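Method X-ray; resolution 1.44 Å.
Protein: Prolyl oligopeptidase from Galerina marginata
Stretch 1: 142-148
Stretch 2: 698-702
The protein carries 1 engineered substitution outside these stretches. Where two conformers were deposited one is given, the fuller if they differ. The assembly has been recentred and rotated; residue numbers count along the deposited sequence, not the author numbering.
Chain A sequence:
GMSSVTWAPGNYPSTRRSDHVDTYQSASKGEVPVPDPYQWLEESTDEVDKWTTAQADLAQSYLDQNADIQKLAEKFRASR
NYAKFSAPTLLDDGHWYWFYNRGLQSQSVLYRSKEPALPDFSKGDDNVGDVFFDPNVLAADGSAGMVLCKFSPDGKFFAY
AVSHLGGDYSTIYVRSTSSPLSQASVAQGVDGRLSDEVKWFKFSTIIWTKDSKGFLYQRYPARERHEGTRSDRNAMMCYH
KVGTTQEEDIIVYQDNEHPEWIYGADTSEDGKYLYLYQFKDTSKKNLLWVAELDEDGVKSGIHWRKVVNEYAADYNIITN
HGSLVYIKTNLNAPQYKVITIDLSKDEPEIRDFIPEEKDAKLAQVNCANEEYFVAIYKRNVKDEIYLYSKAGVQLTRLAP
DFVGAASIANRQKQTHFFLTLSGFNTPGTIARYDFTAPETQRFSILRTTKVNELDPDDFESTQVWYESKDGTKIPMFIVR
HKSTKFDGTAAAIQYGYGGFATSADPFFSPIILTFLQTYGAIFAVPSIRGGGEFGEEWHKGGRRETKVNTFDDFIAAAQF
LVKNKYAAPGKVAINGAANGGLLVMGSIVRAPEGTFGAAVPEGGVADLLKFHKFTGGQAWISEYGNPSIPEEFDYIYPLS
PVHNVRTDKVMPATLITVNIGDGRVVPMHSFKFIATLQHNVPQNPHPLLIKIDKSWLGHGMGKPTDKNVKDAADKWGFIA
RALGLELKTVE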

ATOM      1  N   GLY A 142     -19.635   8.561 -10.871  1.00 33.14           N
ATOM      2  CA  GLY A 142     -18.605   7.825 -10.171  1.00 37.66           C
ATOM      3  C   GLY A 142     -17.223   7.997 -10.754  1.00 30.62           C
ATOM      4  O   GLY A 142     -16.308   7.229 -10.416  1.00 38.04           O
ATOM      5  N   SER A 143     -17.030   8.974 -11.621  1.00 25.05           N
ATOM      6  CA  SER A 143     -15.726   9.154 -12.233  1.00 23.51           C
ATOM      7  C   SER A 143     -14.723   9.923 -11.360  1.00 20.89           C
ATOM      8  O   SER A 143     -13.597  10.115 -11.817  1.00 20.83           O
ATOM      9  CB  SER A 143     -15.849   9.821 -13.602  1.00 26.77           C
ATOM     10  OG  SER A 143     -16.313  11.123 -13.490  1.00 23.74           O
ATOM     11  N   ALA A 144     -15.079  10.340 -10.153  1.00 18.28           N
ATOM     12  CA  ALA A 144     -14.192  11.116  -9.266  1.00 17.25           C
ATOM     13  C   ALA A 144     -14.104  10.447  -7.917  1.00 20.14           C
ATOM     14  O   ALA A 144     -15.114   9.999  -7.362  1.00 23.11           O
ATOM     15  CB  ALA A 144     -14.720  12.496  -9.002  1.00 17.07           C
ATOM     16  N   GLY A 145     -12.908  10.376  -7.385  1.00 16.13           N
ATOM     17  CA  GLY A 145     -12.695   9.784  -6.082  1.00 15.22           C
ATOM     18  C   GLY A 145     -11.879  10.697  -5.210  1.00 14.24           C
ATOM     19  O   GLY A 145     -11.002  11.424  -5.686  1.00 15.79           O
ATOM     20  N   MET A 146     -12.147  10.639  -3.919  1.00 11.94           N
ATOM     21  CA  MET A 146     -11.352  11.342  -2.936  0.53 12.75           C
ATOM     22  C   MET A 146     -10.227  10.415  -2.528  1.00 12.47           C
ATOM     23  O   MET A 146     -10.473   9.303  -2.057  1.00 15.01           O
ATOM     24  CB  MET A 146     -12.185  11.734  -1.728  0.53 15.17           C
ATOM     25  CG  MET A 146     -11.365  12.538  -0.718  0.53 15.72           C
ATOM     26  SD  MET A 146     -12.186  12.795   0.831  0.53 14.93           S
ATOM     27  CE  MET A 146     -12.003  11.176   1.562  0.53 19.16           C
ATOM     28  N   VAL A 147      -9.016  10.872  -2.711  1.00 10.73           N
ATOM     29  CA  VAL A 147      -7.860  10.029  -2.487  1.00 11.92           C
ATOM     30  C   VAL A 147      -7.085  10.373  -1.224  1.00 12.56           C
ATOM     31  O   VAL A 147      -6.270   9.558  -0.771  1.00 14.91           O
ATOM     32  CB  VAL A 147      -6.924   9.999  -3.704  1.00 15.42           C
ATOM     33  CG1 VAL A 147      -7.646   9.454  -4.894  1.00 17.25           C
ATOM     34  CG2 VAL A 147      -6.388  11.370  -4.024  1.00 17.28           C
ATOM     35  N   LEU A 148      -7.313  11.522  -0.624  1.00  9.90           N
ATOM     36  CA  LEU A 148      -6.660  11.926   0.610  1.00 11.21           C
ATOM     37  C   LEU A 148      -7.447  13.106   1.176  1.00  9.46           C
ATOM     38  O   LEU A 148      -8.006  13.888   0.415  1.00 11.50           O
ATOM     39  CB  LEU A 148      -5.202  12.394   0.322  1.00 12.86           C
ATOM     40  CG  LEU A 148      -4.288  12.551   1.487  1.00 19.86           C
ATOM     41  CD1 LEU A 148      -4.045  11.183   2.074  1.00 20.36           C
ATOM     42  CD2 LEU A 148      -2.958  13.137   1.008  1.00 27.14           C
ATOM     43  N   GLY A 698      -7.887   7.047 -12.524  1.00 16.24           N
ATOM     44  CA  GLY A 698      -7.049   8.173 -12.155  1.00 16.43           C
ATOM     45  C   GLY A 698      -6.118   7.777 -11.031  1.00 14.64           C
ATOM     46  O   GLY A 698      -6.304   6.801 -10.317  1.00 15.43           O
ATOM     47  N   HIS A 699      -5.059   8.547 -10.895  1.00 17.16           N
ATOM     48  CA  HIS A 699      -4.113   8.299  -9.819  1.00 16.75           C
ATOM     49  C   HIS A 699      -4.796   8.180  -8.462  1.00 15.57           C
ATOM     50  O   HIS A 699      -5.531   9.085  -8.026  1.00 17.76           O
ATOM     51  CB  HIS A 699      -3.073   9.421  -9.779  1.00 19.83           C
ATOM     52  CG  HIS A 699      -2.010   9.159  -8.776  1.00 15.62           C
ATOM     53  ND1 HIS A 699      -1.785   9.959  -7.686  1.00 21.34           N
ATOM     54  CD2 HIS A 699      -1.115   8.148  -8.703  1.00 17.09           C
ATOM     55  CE1 HIS A 699      -0.804   9.445  -6.969  1.00 18.53           C
ATOM     56  NE2 HIS A 699      -0.399   8.331  -7.544  1.00 23.31           N
ATOM     57  N   GLY A 700      -4.505   7.086  -7.790  1.00 15.09           N
ATOM     58  CA  GLY A 700      -5.029   6.865  -6.453  1.00 16.36           C
ATOM     59  C   GLY A 700      -6.410   6.278  -6.389  1.00 18.43           C
ATOM     60  O   GLY A 700      -6.861   5.923  -5.287  1.00 19.25           O
ATOM     61  N   MET A 701      -7.068   6.104  -7.523  1.00 16.55           N
ATOM     62  CA  MET A 701      -8.455   5.689  -7.528  1.00 15.58           C
ATOM     63  C   MET A 701      -8.545   4.180  -7.486  1.00 13.63           C
ATOM     64  O   MET A 701      -7.711   3.461  -8.057  1.00 18.88           O
ATOM     65  CB  MET A 701      -9.148   6.187  -8.800  1.00 14.02           C
ATOM     66  CG  MET A 701      -9.298   7.681  -8.827  1.00 16.46           C
ATOM     67  SD  MET A 701     -10.148   8.298 -10.287  1.00 18.03           S
ATOM     68  CE  MET A 701     -11.829   7.717 -10.033  1.00 18.39           C
ATOM     69  N   GLY A 702      -9.610   3.721  -6.873  1.00 15.91           N
ATOM     70  CA  GLY A 702      -9.980   2.328  -6.890  1.00 14.53           C
ATOM     71  C   GLY A 702     -11.143   2.045  -7.835  1.00 15.66           C
ATOM     72  O   GLY A 702     -11.786   2.928  -8.376  1.00 18.37           O
TER

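What does Gly-698 bring to stretch 2 if it does not touch stretch 1? Gly-698 has no contact with stretch 1, but it opens the type II beta turn that runs to Met-701. The turn is closed by a backbone hydrogen bond from Met-701 N to Gly-698 O, 3.0 Å long. Gly-698 also lies close to the sulfur of the Met-701 side chain: a CB placed on it would come within 2.9 Å of Met-701 SD, a clash inside the turn itself.

How does His-699 meet the strand if its side chain does not? Its CA-to-CB bond points sideways, and no side-chain atom comes into contact with stretch 1. The contact falls to the backbone instead, with His-699 O 3.8 Å from Val-147 CG1. This is packing of a methyl group against a carbonyl oxygen, and it covers little surface.

Why does the turn come so close to Val-147 at Gly-700? The CA atoms of Gly-700 and Val-147 are 5.8 Å apart, and Val-147, with its CA-to-CB bond pointing toward stretch 2 and chi1 in the m well, places CG1 3.6 Å from Gly-700 O. Glycine suits this position on two counts. With phi/psi of 84/-5, a CB would be jammed against the carbonyl oxygen of the preceding residue, and it would also sit a tight 3.0 Å from Val-147 CG1. Val-147 CG1 also lies 4.3 Å from Met-701 N, a looser approach.

How does Met-701 become the residue of stretch 2 most covered by stretch 1? Its CA-to-CB bond points sideways, yet the m, t, p side chain carries its end nearer to stretch 1. There the terminal methyl lies along the backbone where the loop passes into the strand: Met-701 CE is 3.5 Å from Ser-143 O, 4.1 Å from Ala-144 C and 3.9 Å from Gly-145 N. The CA-to-CB bonds of Ser-143 and Ala-144 point away from stretch 2, and the methyl meets main-chain atoms. At Gly-145 a CB would point toward stretch 2, 3.8 Å from Met-701 CG, so there is room for one.

What holds the two stretches together, then, if stretch 2 ends at Gly-702 without touching stretch 1? No hydrogen bond crosses between them. Their contact is van der Waals packing that buries 195 Å² in all, with Val-147 and Met-701 contributing most of it.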